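Local coordinates for protein bifunctional endomannanase/endoglucanase (Caldanaerobius polysaccharolyticus, PDB 3W0K) that probably hydrolyses beta-1,4 linkages in mannan and cellulose-type polysaccharides, as a TIM-barrel enzyme of glycoside hydrolase family 5, at residues 220-224 against 272-276; 62-66 against 117-122; 99-103 against 143-147; 192-198 against 253-259; 153-157 against 186-190. One frame throughout, in Å; residues are numbered along the deposited sequence.

Interaction 1 (220-224 against 272-276); sequences PYYPD and RWFED
The polar link comes first: Y222 donates its hydroxyl to D276, with Y222 OH 2.7 Å from D276 OD2 and the anti lone pair of that oxygen in use. The other carboxylate oxygen is claimed from within the helix, one turn back, by a salt bridge in which R272 NH1 sits 2.9 Å from D276 OD1. That nitrogen reaches the carboxylate from above its plane, though the bond lies in the plane of the guanidinium. Held at both oxygens, the buried D276 has little freedom to turn.

The aromatic contact is T-shaped. W273 directs its edge at one face of Y222, the planes standing 80° apart, and its CB makes a CH-pi contact 4.3 Å from the centroid of the Y222 ring. On the opposite face lies P223 CB, brought back over the ring by the cis peptide bond between Y222 and P223.

The apolar remainder belongs to the stem of R272: its CG meets Y222 CD2 at the ring edge, 3.6 Å away. With CG anti to the backbone N (chi1 -166°), Y222 carries its ring out of the loop and onto the helix, where L203 and L237 also touch it. W273 NE1 bonds to Q199 O. This is a TIM-barrel arrangement in which the long excursion after barrel strand 192-197 folds over the outer helix 267-284 that follows the next strand, 254-259.

Interaction 2 (62-66 against 117-122); sequences FEYID and LFAKRY
F62 lays its CB over the middle of the R121 guanidinium, 3.4 Å from R121 CZ, while its ring carries F118 over one face and meets L117 at the edge. The edge of F118 is turned to that face, F118 CE1 standing 3.7 Å from F62 CE2. F118 CE1 also meets I65 CD1 at 3.6 Å, so the two side chains from helix 62-74 converge on one phenylalanine.

Beside this apolar patch D66 takes three bonds. R121 grips it side-on: R121 NE donates to D66 OD1 at 2.9 Å in an almost straight bond (177°), on the syn lone pair, and R121 NH2 reaches D66 OD2 at 2.8 Å. The two charged groups are nearly coplanar. Y122 OH adds a third bond, to D66 OD1 at 2.7 Å, arriving nearly in line with the C-O bond. R121 spans the gap because its chain is extended from CG to NE. A leucine in its place would probably leave the D66 carboxylate without its charge partner, held across this contact by Y122 OH alone and freer to turn, and uncover F62 CB.

The segment axes, 12.3 Å apart, are inclined at 51°. Two successive outer helices of the TIM barrel, 62-74 and 105-121, are thereby clasped near the start of one and the end of the other.

Interaction 3 (99-103 against 143-147); sequences DNLWL and QYGLT
W102 leans its indole against Y144 and L146, beginning at CB, which lies 3.8 Å from the carbonyl oxygen Y144 O. Further out, CD1 brings the ring edge to Y144 CB at 4.0 Å. The ring then runs alongside L146: L146 CD1 sits over the middle of the indole, 3.8 Å from W102 CD2, in a CH-pi contact, and L101 CD2 touches the opposite face. At the far end, CZ3 of W102 reaches L154 on helix 148-165. Two loops at the C-terminal side of the TIM barrel meet here, those after strands 78-83 and 130-133, the second presenting a type I' turn from Q143 to L146.

The polar tie is N100. Its ND2 donates to Y144 O at 2.8 Å (161° at the hydrogen), from above the carbonyl plane, while its OD1 accepts from W102 N at 3.1 Å to form an Asx turn. A leucine here would probably leave both Y144 O and W102 N without their mates, losing the Asx turn and the tie between the loops. A chi1 of 173° extends the amide toward the turn. L103 CD2 packs on G145 O at 3.8 Å.

Interaction 4 (192-198 against 253-259); sequences VHSGRGY and NVHIGEF
Strands 192-197 and 254-259 are parallel neighbours in the closed eight-stranded barrel, and their carboxyl ends carry polar side chains of the probable active site. S194 pairs with H255 and G195 with I256; the ladder runs through H193 N to N253 O at 2.9 Å and G195 N to H255 O at 2.8 Å. Further along, G197 N donates to E258 O at 3.0 Å. G257 breaks the simple alternation, its N making weak bonds to both S194 OG and G195 O. One water joins S194 OG to H255 ND1.

At the carboxyl ends of the strands, E258 is held chiefly by Y198, whose OH donates to E258 OE1 at 2.7 Å from the anti side of the carboxylate. R196 NH2 adds a weak, bent bond of 3.1 Å to E258 OE2, within a salt bridge. R196 curls back over E258, its chain bent at chi2 (-66°), and places a guanidinium face on E258 CG; its NH1 is fixed by G195 O at 3.0 Å. E137 is the stronger partner of R196, D174 also pairs with it, and R40 pairs with E258.

A Tris molecule, probably from the crystallisation liquor, hydrogen-bonds to E258 OE2, which is consistent with a pocket here. E258, on the seventh strand, stands where family 5 TIM-barrel hydrolases carry their catalytic nucleophile, consistent with that role.

Interaction 5 (153-157 against 186-190); sequences SLIIR and LAHLG
I156 and L189 mark the closest backbone approach, their CA atoms 7.7 Å apart, where helical segment 153-157 faces the non-regular segment 186-190 with no hydrogen bond between them. What fills the gap is aliphatic: two isoleucines of the helix against two leucines of the loop. I155 points its CG2 branch at both leucines, meeting L189 CD2 at 3.8 Å and, more loosely, L186 CD1 at 4.2 Å. I156 answers with the other branch, its CG1 lying 4.0 Å from L186 CD2, so the two methyls of L186 are shared between neighbouring isoleucines. In TIM-barrel terms, outer helix 148-165 is packed against the connection that leads from the short helix 176-179 into barrel strand 192-197.

The first torsion of L189 (-160°) sets CG beside the carbonyl carbon, which brings CD2 up against both isoleucines; that methyl is also 4.2 Å from I156 CG1. Inward, I155 and L186 both rest on I173 of strand 170-174, so the patch runs on into the barrel wall. L186 also touches H151 and A152 of the helix, and L189 touches V159. Beside the patch, L189 O is hydrogen-bonded by R163 NH1 from the same helix.

All five contacts belong to one TIM barrel, interaction 4 deepest, about 7 Å from the chain centre, the other four at 19 to 22 Å. Along the chain, interactions 2 and 3 alternate their segments, interaction 5 follows, and interactions 4 and 1 alternate again. Interactions 1 and 2 lie on opposite sides, centres 41 Å apart. Three junctions touch: W273 and F274 pack on G197 and F259, linking interactions 1 and 4; H193 makes a probable, weak hydrogen bond to L186 O, linking 4 and 5; L101 and W102 rest on L154, linking 3 and 5. Interaction 2, helix on helix, touches none; interactions 1, 3 and 5 involve loops around the strand pair bearing the probable active site.

Interaction 1 (220-224 against 272-276)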
# COMPACT_ATOMS: atom_id res chain seq x y z
N PRO A 220 -2.57 24.11 2.93
CA PRO A 220 -2.69 23.64 1.55
C PRO A 220 -3.79 24.29 0.73
O PRO A 220 -4.90 24.52 1.21
CB PRO A 220 -2.97 22.14 1.72
CG PRO A 220 -2.31 21.82 3.01
CD PRO A 220 -2.71 22.99 3.87
N TYR A 221 -3.44 24.59 -0.51
CA TYR A 221 -4.35 25.17 -1.49
C TYR A 221 -4.04 24.39 -2.77
O TYR A 221 -2.93 23.86 -2.92
CB TYR A 221 -4.11 26.67 -1.67
CG TYR A 221 -2.68 27.04 -1.98
CD1 TYR A 221 -2.24 27.17 -3.30
CD2 TYR A 221 -1.75 27.24 -0.95
CE1 TYR A 221 -0.92 27.49 -3.59
CE2 TYR A 221 -0.43 27.56 -1.23
CZ TYR A 221 -0.02 27.68 -2.55
OH TYR A 221 1.30 27.97 -2.83
N TYR A 222 -5.01 24.29 -3.67
CA TYR A 222 -4.81 23.52 -4.89
C TYR A 222 -5.84 23.97 -5.93
O TYR A 222 -6.98 24.28 -5.58
CB TYR A 222 -4.98 22.03 -4.57
CG TYR A 222 -4.48 21.10 -5.65
CD1 TYR A 222 -3.12 20.81 -5.78
CD2 TYR A 222 -5.37 20.53 -6.56
CE1 TYR A 222 -2.66 19.99 -6.80
CE2 TYR A 222 -4.92 19.71 -7.58
CZ TYR A 222 -3.56 19.45 -7.70
OH TYR A 222 -3.11 18.67 -8.74
N PRO A 223 -5.46 23.99 -7.23
CA PRO A 223 -4.17 23.62 -7.82
C PRO A 223 -3.06 24.65 -7.67
O PRO A 223 -3.23 25.70 -7.05
CB PRO A 223 -4.53 23.42 -9.29
CG PRO A 223 -5.55 24.49 -9.50
CD PRO A 223 -6.43 24.35 -8.28
N ASP A 224 -1.91 24.32 -8.26
CA ASP A 224 -0.72 25.17 -8.25
C ASP A 224 -0.10 25.39 -6.87
O ASP A 224 0.33 26.50 -6.54
CB ASP A 224 -1.01 26.51 -8.94
CG ASP A 224 -1.44 26.35 -10.39
OD1 ASP A 224 -1.31 25.24 -10.96
OD2 ASP A 224 -1.92 27.34 -10.97
N ARG A 272 -10.39 18.62 -4.71
CA ARG A 272 -9.81 19.15 -5.94
C ARG A 272 -8.60 18.31 -6.37
O ARG A 272 -8.42 18.02 -7.55
CB ARG A 272 -9.40 20.61 -5.76
CG ARG A 272 -8.83 21.26 -7.01
CD ARG A 272 -9.85 21.27 -8.14
NE ARG A 272 -9.26 21.74 -9.39
CZ ARG A 272 -8.62 20.97 -10.26
NH1 ARG A 272 -8.47 19.67 -10.02
NH2 ARG A 272 -8.13 21.49 -11.38
N TRP A 273 -7.80 17.92 -5.39
CA TRP A 273 -6.62 17.10 -5.64
C TRP A 273 -7.04 15.69 -6.06
O TRP A 273 -6.49 15.12 -7.00
CB TRP A 273 -5.72 17.09 -4.40
CG TRP A 273 -4.64 16.06 -4.45
CD1 TRP A 273 -3.43 16.15 -5.08
CD2 TRP A 273 -4.70 14.75 -3.88
NE1 TRP A 273 -2.73 14.97 -4.94
CE2 TRP A 273 -3.49 14.09 -4.20
CE3 TRP A 273 -5.66 14.06 -3.13
CZ2 TRP A 273 -3.22 12.78 -3.80
CZ3 TRP A 273 -5.39 12.76 -2.73
CH2 TRP A 273 -4.18 12.13 -3.07
N PHE A 274 -8.04 15.14 -5.36
CA PHE A 274 -8.55 13.80 -5.69
C PHE A 274 -9.03 13.75 -7.14
O PHE A 274 -8.80 12.77 -7.84
CB PHE A 274 -9.73 13.43 -4.78
CG PHE A 274 -9.33 12.68 -3.54
CD1 PHE A 274 -8.78 11.40 -3.62
CD2 PHE A 274 -9.55 13.23 -2.28
CE1 PHE A 274 -8.46 10.69 -2.47
CE2 PHE A 274 -9.24 12.52 -1.12
CZ PHE A 274 -8.69 11.25 -1.22
N GLU A 275 -9.69 14.81 -7.59
CA GLU A 275 -10.18 14.87 -8.96
C GLU A 275 -9.05 14.73 -9.97
O GLU A 275 -9.21 14.06 -10.99
CB GLU A 275 -10.98 16.15 -9.19
CG GLU A 275 -12.30 16.16 -8.43
CD GLU A 275 -13.01 17.50 -8.47
OE1 GLU A 275 -12.32 18.55 -8.50
OE2 GLU A 275 -14.25 17.51 -8.44
N ASP A 276 -7.90 15.32 -9.67
CA ASP A 276 -6.74 15.23 -10.56
C ASP A 276 -6.11 13.84 -10.57
O ASP A 276 -5.92 13.26 -11.64
CB ASP A 276 -5.69 16.27 -10.19
CG ASP A 276 -5.96 17.63 -10.81
OD1 ASP A 276 -6.92 17.76 -11.59
OD2 ASP A 276 -5.18 18.56 -10.51

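Interaction 2 (62-66 against 117-122)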
# COMPACT_ATOMS: atom_id res chain seq x y z
N PHE A 62 -1.02 -17.11 11.97
CA PHE A 62 -1.38 -17.13 10.55
C PHE A 62 -2.85 -17.48 10.32
O PHE A 62 -3.38 -17.28 9.22
CB PHE A 62 -0.49 -18.11 9.77
CG PHE A 62 0.97 -17.74 9.75
CD1 PHE A 62 1.92 -18.70 9.40
CD2 PHE A 62 1.40 -16.46 10.08
CE1 PHE A 62 3.28 -18.38 9.37
CE2 PHE A 62 2.76 -16.13 10.05
CZ PHE A 62 3.70 -17.09 9.70
N GLU A 63 -3.51 -18.00 11.35
CA GLU A 63 -4.92 -18.33 11.23
C GLU A 63 -5.74 -17.07 10.98
O GLU A 63 -6.82 -17.12 10.40
CB GLU A 63 -5.41 -19.09 12.46
CG GLU A 63 -4.85 -20.49 12.53
CD GLU A 63 -5.29 -21.27 13.76
OE1 GLU A 63 -4.71 -22.35 14.00
OE2 GLU A 63 -6.22 -20.83 14.47
N TYR A 64 -5.21 -15.92 11.42
CA TYR A 64 -5.88 -14.65 11.19
C TYR A 64 -5.79 -14.31 9.71
O TYR A 64 -6.76 -13.83 9.12
CB TYR A 64 -5.24 -13.53 12.01
CG TYR A 64 -5.77 -13.43 13.41
CD1 TYR A 64 -6.95 -12.72 13.68
CD2 TYR A 64 -5.09 -14.02 14.48
CE1 TYR A 64 -7.43 -12.60 14.98
CE2 TYR A 64 -5.57 -13.90 15.78
CZ TYR A 64 -6.74 -13.20 16.02
OH TYR A 64 -7.21 -13.07 17.31
N ILE A 65 -4.63 -14.55 9.12
CA ILE A 65 -4.43 -14.28 7.70
C ILE A 65 -5.33 -15.21 6.88
O ILE A 65 -5.93 -14.79 5.90
CB ILE A 65 -2.95 -14.41 7.29
CG1 ILE A 65 -2.11 -13.41 8.11
CG2 ILE A 65 -2.77 -14.12 5.80
CD1 ILE A 65 -0.62 -13.52 7.90
N ASP A 66 -5.47 -16.46 7.34
CA ASP A 66 -6.35 -17.43 6.67
C ASP A 66 -7.77 -16.89 6.67
O ASP A 66 -8.49 -16.98 5.67
CB ASP A 66 -6.38 -18.77 7.42
CG ASP A 66 -5.07 -19.52 7.39
OD1 ASP A 66 -4.13 -19.11 6.68
OD2 ASP A 66 -4.99 -20.54 8.10
N LEU A 117 7.16 -19.24 3.76
CA LEU A 117 6.12 -19.76 4.65
C LEU A 117 4.75 -19.49 4.04
O LEU A 117 3.92 -20.40 3.94
CB LEU A 117 6.19 -19.10 6.02
CG LEU A 117 7.31 -19.51 6.98
CD1 LEU A 117 7.23 -18.63 8.22
CD2 LEU A 117 7.17 -20.98 7.35
N PHE A 118 4.52 -18.25 3.63
CA PHE A 118 3.24 -17.88 3.03
C PHE A 118 3.03 -18.55 1.68
O PHE A 118 1.92 -18.97 1.35
CB PHE A 118 3.11 -16.36 2.92
CG PHE A 118 3.01 -15.67 4.26
CD1 PHE A 118 2.16 -16.15 5.24
CD2 PHE A 118 3.78 -14.54 4.53
CE1 PHE A 118 2.07 -15.53 6.49
CE2 PHE A 118 3.70 -13.91 5.77
CZ PHE A 118 2.85 -14.40 6.75
N ALA A 119 4.10 -18.67 0.90
CA ALA A 119 4.00 -19.33 -0.41
C ALA A 119 3.55 -20.77 -0.22
O ALA A 119 2.67 -21.26 -0.94
CB ALA A 119 5.34 -19.28 -1.13
N LYS A 120 4.13 -21.45 0.77
CA LYS A 120 3.77 -22.84 1.05
C LYS A 120 2.36 -22.95 1.62
O LYS A 120 1.58 -23.80 1.19
CB LYS A 120 4.76 -23.48 2.02
CG LYS A 120 6.11 -23.81 1.42
CD LYS A 120 6.94 -24.64 2.38
CE LYS A 120 7.44 -23.82 3.56
NZ LYS A 120 8.47 -22.84 3.13
N ARG A 121 2.04 -22.08 2.57
CA ARG A 121 0.74 -22.11 3.22
C ARG A 121 -0.42 -21.91 2.25
O ARG A 121 -1.44 -22.60 2.34
CB ARG A 121 0.67 -21.05 4.32
CG ARG A 121 -0.52 -21.23 5.26
CD ARG A 121 -0.52 -20.18 6.35
NE ARG A 121 -1.60 -20.39 7.30
CZ ARG A 121 -1.49 -21.11 8.42
NH1 ARG A 121 -0.33 -21.70 8.72
NH2 ARG A 121 -2.52 -21.24 9.23
N TYR A 122 -0.24 -21.01 1.30
CA TYR A 122 -1.30 -20.71 0.35
C TYR A 122 -1.13 -21.27 -1.05
O TYR A 122 -1.84 -20.87 -1.98
CB TYR A 122 -1.54 -19.19 0.32
CG TYR A 122 -1.85 -18.63 1.68
CD1 TYR A 122 -2.97 -19.07 2.40
CD2 TYR A 122 -1.01 -17.70 2.29
CE1 TYR A 122 -3.23 -18.60 3.68
CE2 TYR A 122 -1.26 -17.22 3.57
CZ TYR A 122 -2.37 -17.68 4.26
OH TYR A 122 -2.62 -17.24 5.54

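Interaction 3 (99-103 against 143-147)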
# COMPACT_ATOMS: atom_id res chain seq x y z
N ASP A 99 18.08 -5.41 12.86
CA ASP A 99 18.82 -5.55 11.61
C ASP A 99 18.40 -4.58 10.52
O ASP A 99 17.40 -3.87 10.65
CB ASP A 99 18.63 -6.97 11.07
CG ASP A 99 18.95 -8.04 12.09
OD1 ASP A 99 19.83 -7.81 12.95
OD2 ASP A 99 18.32 -9.12 12.03
N ASN A 100 19.17 -4.59 9.43
CA ASN A 100 18.91 -3.78 8.25
C ASN A 100 18.72 -4.74 7.08
O ASN A 100 19.68 -5.31 6.56
CB ASN A 100 20.07 -2.83 7.95
CG ASN A 100 19.88 -2.08 6.64
OD1 ASN A 100 18.79 -2.08 6.06
ND2 ASN A 100 20.95 -1.47 6.14
N LEU A 101 17.47 -4.88 6.65
CA LEU A 101 17.10 -5.76 5.55
C LEU A 101 17.89 -5.55 4.27
O LEU A 101 18.18 -6.50 3.54
CB LEU A 101 15.61 -5.59 5.25
CG LEU A 101 15.03 -6.41 4.09
CD1 LEU A 101 15.20 -7.90 4.38
CD2 LEU A 101 13.55 -6.08 3.90
N TRP A 102 18.27 -4.31 4.00
CA TRP A 102 18.96 -4.00 2.76
C TRP A 102 20.40 -4.48 2.65
O TRP A 102 20.90 -4.63 1.55
CB TRP A 102 18.84 -2.51 2.45
CG TRP A 102 17.42 -2.08 2.60
CD1 TRP A 102 16.91 -1.24 3.55
CD2 TRP A 102 16.29 -2.58 1.87
NE1 TRP A 102 15.54 -1.22 3.48
CE2 TRP A 102 15.13 -2.02 2.45
CE3 TRP A 102 16.15 -3.45 0.78
CZ2 TRP A 102 13.84 -2.32 1.99
CZ3 TRP A 102 14.86 -3.75 0.32
CH2 TRP A 102 13.73 -3.18 0.93
N LEU A 103 21.01 -4.81 3.78
CA LEU A 103 22.40 -5.26 3.78
C LEU A 103 22.70 -6.52 4.59
O LEU A 103 23.66 -7.22 4.29
CB LEU A 103 23.31 -4.15 4.30
CG LEU A 103 23.39 -2.84 3.52
CD1 LEU A 103 24.29 -1.88 4.26
CD2 LEU A 103 23.91 -3.10 2.11
N GLN A 143 19.82 5.53 1.41
CA GLN A 143 19.30 5.44 2.77
C GLN A 143 19.43 4.00 3.25
O GLN A 143 19.04 3.08 2.54
CB GLN A 143 17.82 5.81 2.82
CG GLN A 143 17.50 7.25 3.10
CD GLN A 143 16.03 7.43 3.44
OE1 GLN A 143 15.15 6.97 2.71
NE2 GLN A 143 15.76 8.10 4.56
N TYR A 144 19.95 3.82 4.46
CA TYR A 144 20.13 2.49 5.04
C TYR A 144 20.92 1.57 4.11
O TYR A 144 20.70 0.36 4.07
CB TYR A 144 18.77 1.86 5.37
CG TYR A 144 17.84 2.75 6.16
CD1 TYR A 144 18.19 3.21 7.43
CD2 TYR A 144 16.62 3.16 5.63
CE1 TYR A 144 17.34 4.04 8.15
CE2 TYR A 144 15.77 4.00 6.33
CZ TYR A 144 16.13 4.43 7.60
OH TYR A 144 15.29 5.26 8.30
N GLY A 145 21.83 2.17 3.33
CA GLY A 145 22.65 1.40 2.42
C GLY A 145 21.97 0.85 1.17
O GLY A 145 22.59 0.10 0.43
N LEU A 146 20.72 1.24 0.93
CA LEU A 146 20.02 0.74 -0.25
C LEU A 146 20.55 1.32 -1.55
O LEU A 146 20.87 2.51 -1.63
CB LEU A 146 18.51 1.02 -0.16
CG LEU A 146 17.62 0.49 -1.29
CD1 LEU A 146 16.22 0.17 -0.79
CD2 LEU A 146 17.54 1.47 -2.46
N THR A 147 20.69 0.46 -2.55
CA THR A 147 21.12 0.85 -3.89
C THR A 147 20.14 0.12 -4.81
O THR A 147 19.49 -0.84 -4.39
CB THR A 147 22.55 0.38 -4.23
OG1 THR A 147 22.62 -1.05 -4.22
CG2 THR A 147 23.56 0.94 -3.24

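Interaction 4 (192-198 against 253-259)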
# COMPACT_ATOMS: atom_id res chain seq x y z
N VAL A 192 3.93 -7.14 -10.39
CA VAL A 192 3.19 -5.89 -10.43
C VAL A 192 4.04 -4.82 -9.75
O VAL A 192 4.58 -5.05 -8.67
CB VAL A 192 1.84 -5.98 -9.68
CG1 VAL A 192 1.13 -4.63 -9.71
CG2 VAL A 192 0.96 -7.05 -10.31
N HIS A 193 4.20 -3.68 -10.41
CA HIS A 193 4.95 -2.56 -9.84
C HIS A 193 3.92 -1.64 -9.21
O HIS A 193 3.04 -1.10 -9.89
CB HIS A 193 5.76 -1.84 -10.91
CG HIS A 193 6.94 -2.62 -11.40
ND1 HIS A 193 8.18 -2.06 -11.59
CD2 HIS A 193 7.06 -3.93 -11.73
CE1 HIS A 193 9.02 -2.99 -12.01
NE2 HIS A 193 8.37 -4.13 -12.10
N SER A 194 4.04 -1.46 -7.89
CA SER A 194 3.09 -0.65 -7.14
C SER A 194 3.58 0.73 -6.74
O SER A 194 4.56 0.87 -6.00
CB SER A 194 2.63 -1.43 -5.90
OG SER A 194 1.55 -0.78 -5.26
N GLY A 195 2.85 1.73 -7.22
CA GLY A 195 3.16 3.12 -6.93
C GLY A 195 2.29 3.71 -5.83
O GLY A 195 1.54 3.00 -5.14
N ARG A 196 2.34 5.03 -5.72
CA ARG A 196 1.61 5.74 -4.68
C ARG A 196 0.93 7.01 -5.17
O ARG A 196 1.35 7.61 -6.16
CB ARG A 196 2.57 6.10 -3.54
CG ARG A 196 3.08 4.91 -2.74
CD ARG A 196 1.95 4.26 -1.98
NE ARG A 196 2.38 3.21 -1.06
CZ ARG A 196 2.48 1.92 -1.38
NH1 ARG A 196 2.21 1.50 -2.61
NH2 ARG A 196 2.77 1.04 -0.43
N GLY A 197 -0.10 7.42 -4.43
CA GLY A 197 -0.83 8.63 -4.75
C GLY A 197 -0.88 9.55 -3.54
O GLY A 197 -1.94 9.83 -2.99
N TYR A 198 0.30 10.00 -3.10
CA TYR A 198 0.40 10.89 -1.95
C TYR A 198 1.04 12.22 -2.30
O TYR A 198 1.23 13.06 -1.42
CB TYR A 198 1.21 10.23 -0.83
CG TYR A 198 0.55 9.06 -0.15
CD1 TYR A 198 -0.75 9.16 0.35
CD2 TYR A 198 1.24 7.87 0.05
CE1 TYR A 198 -1.34 8.10 1.05
CE2 TYR A 198 0.67 6.80 0.75
CZ TYR A 198 -0.62 6.93 1.25
OH TYR A 198 -1.18 5.90 1.97
N ASN A 253 2.89 -4.17 -15.53
CA ASN A 253 1.61 -3.95 -14.87
C ASN A 253 1.84 -3.03 -13.68
O ASN A 253 2.68 -3.31 -12.82
CB ASN A 253 1.02 -5.29 -14.41
CG ASN A 253 0.61 -6.18 -15.57
OD1 ASN A 253 -0.32 -5.86 -16.31
ND2 ASN A 253 1.32 -7.29 -15.73
N VAL A 254 1.11 -1.92 -13.65
CA VAL A 254 1.23 -0.94 -12.58
C VAL A 254 -0.08 -0.81 -11.80
O VAL A 254 -1.16 -0.95 -12.37
CB VAL A 254 1.64 0.45 -13.15
CG1 VAL A 254 1.63 1.52 -12.05
CG2 VAL A 254 3.01 0.37 -13.80
N HIS A 255 0.03 -0.55 -10.50
CA HIS A 255 -1.13 -0.39 -9.64
C HIS A 255 -0.78 0.61 -8.53
O HIS A 255 0.39 0.75 -8.18
CB HIS A 255 -1.53 -1.73 -9.02
CG HIS A 255 -2.81 -1.67 -8.23
ND1 HIS A 255 -2.84 -1.46 -6.87
CD2 HIS A 255 -4.10 -1.78 -8.62
CE1 HIS A 255 -4.09 -1.45 -6.46
NE2 HIS A 255 -4.88 -1.64 -7.50
N ILE A 256 -1.78 1.32 -8.02
CA ILE A 256 -1.56 2.27 -6.93
C ILE A 256 -1.98 1.60 -5.63
O ILE A 256 -3.17 1.56 -5.28
CB ILE A 256 -2.35 3.59 -7.16
CG1 ILE A 256 -1.91 4.25 -8.47
CG2 ILE A 256 -2.17 4.54 -5.99
CD1 ILE A 256 -0.45 4.70 -8.48
N GLY A 257 -0.99 1.04 -4.93
CA GLY A 257 -1.24 0.32 -3.68
C GLY A 257 -1.80 1.13 -2.53
O GLY A 257 -2.48 0.58 -1.66
N GLU A 258 -1.45 2.41 -2.49
CA GLU A 258 -1.94 3.33 -1.47
C GLU A 258 -2.03 4.72 -2.06
O GLU A 258 -1.20 5.12 -2.87
CB GLU A 258 -0.98 3.47 -0.29
CG GLU A 258 -0.63 2.24 0.51
CD GLU A 258 0.35 2.56 1.63
OE1 GLU A 258 0.45 3.74 2.04
OE2 GLU A 258 1.03 1.63 2.11
N PHE A 259 -3.05 5.46 -1.62
CA PHE A 259 -3.23 6.85 -2.00
C PHE A 259 -4.25 7.46 -1.06
O PHE A 259 -4.95 6.74 -0.33
CB PHE A 259 -3.62 7.03 -3.48
CG PHE A 259 -5.09 6.86 -3.77
CD1 PHE A 259 -5.86 7.95 -4.15
CD2 PHE A 259 -5.68 5.60 -3.72
CE1 PHE A 259 -7.21 7.80 -4.47
CE2 PHE A 259 -7.03 5.44 -4.04
CZ PHE A 259 -7.79 6.54 -4.42
O HOH W 1 -0.58 -2.58 -5.72

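Interaction 5 (153-157 against 186-190)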
# COMPACT_ATOMS: atom_id res chain seq x y z
N SER A 153 18.60 -7.24 -6.27
CA SER A 153 19.11 -8.57 -5.94
C SER A 153 18.24 -9.25 -4.89
O SER A 153 17.93 -10.44 -5.02
CB SER A 153 20.56 -8.49 -5.47
OG SER A 153 21.42 -8.14 -6.55
N LEU A 154 17.82 -8.50 -3.87
CA LEU A 154 16.98 -9.06 -2.82
C LEU A 154 15.59 -9.41 -3.36
O LEU A 154 15.04 -10.46 -3.03
CB LEU A 154 16.85 -8.10 -1.64
CG LEU A 154 16.00 -8.61 -0.47
CD1 LEU A 154 16.56 -9.93 0.08
CD2 LEU A 154 15.94 -7.55 0.63
N ILE A 155 15.02 -8.52 -4.17
CA ILE A 155 13.71 -8.77 -4.75
C ILE A 155 13.75 -10.02 -5.63
O ILE A 155 12.88 -10.88 -5.53
CB ILE A 155 13.23 -7.55 -5.57
CG1 ILE A 155 13.00 -6.34 -4.65
CG2 ILE A 155 11.95 -7.88 -6.35
CD1 ILE A 155 11.91 -6.55 -3.60
N ILE A 156 14.79 -10.13 -6.46
CA ILE A 156 14.94 -11.28 -7.34
C ILE A 156 15.09 -12.57 -6.54
O ILE A 156 14.46 -13.59 -6.87
CB ILE A 156 16.13 -11.07 -8.31
CG1 ILE A 156 15.79 -9.97 -9.32
CG2 ILE A 156 16.45 -12.37 -9.05
CD1 ILE A 156 16.97 -9.49 -10.13
N ARG A 157 15.86 -12.53 -5.46
CA ARG A 157 16.04 -13.70 -4.61
C ARG A 157 14.71 -14.13 -4.01
O ARG A 157 14.37 -15.32 -4.00
CB ARG A 157 17.04 -13.41 -3.48
CG ARG A 157 17.21 -14.60 -2.55
CD ARG A 157 18.02 -14.30 -1.30
NE ARG A 157 17.97 -15.44 -0.40
CZ ARG A 157 18.33 -15.42 0.88
NH1 ARG A 157 18.77 -14.30 1.44
NH2 ARG A 157 18.19 -16.52 1.61
N LEU A 186 13.71 -3.75 -12.77
CA LEU A 186 12.95 -4.93 -12.38
C LEU A 186 11.73 -5.15 -13.28
O LEU A 186 10.85 -5.96 -12.97
CB LEU A 186 12.52 -4.83 -10.91
CG LEU A 186 13.63 -4.96 -9.87
CD1 LEU A 186 13.13 -4.52 -8.51
CD2 LEU A 186 14.14 -6.41 -9.82
N ALA A 187 11.70 -4.46 -14.42
CA ALA A 187 10.60 -4.55 -15.37
C ALA A 187 10.35 -5.94 -15.95
O ALA A 187 9.20 -6.33 -16.17
CB ALA A 187 10.80 -3.55 -16.50
N HIS A 188 11.42 -6.70 -16.17
CA HIS A 188 11.32 -8.03 -16.76
C HIS A 188 11.04 -9.17 -15.78
O HIS A 188 10.99 -10.34 -16.18
CB HIS A 188 12.57 -8.34 -17.57
N LEU A 189 10.81 -8.84 -14.51
CA LEU A 189 10.56 -9.86 -13.49
C LEU A 189 9.15 -10.45 -13.50
O LEU A 189 8.89 -11.46 -12.84
CB LEU A 189 10.91 -9.31 -12.11
CG LEU A 189 11.17 -10.31 -10.99
CD1 LEU A 189 12.23 -11.33 -11.42
CD2 LEU A 189 11.63 -9.57 -9.74
N GLY A 190 8.24 -9.82 -14.24
CA GLY A 190 6.87 -10.32 -14.32
C GLY A 190 6.08 -10.15 -13.04
O GLY A 190 5.29 -11.02 -12.66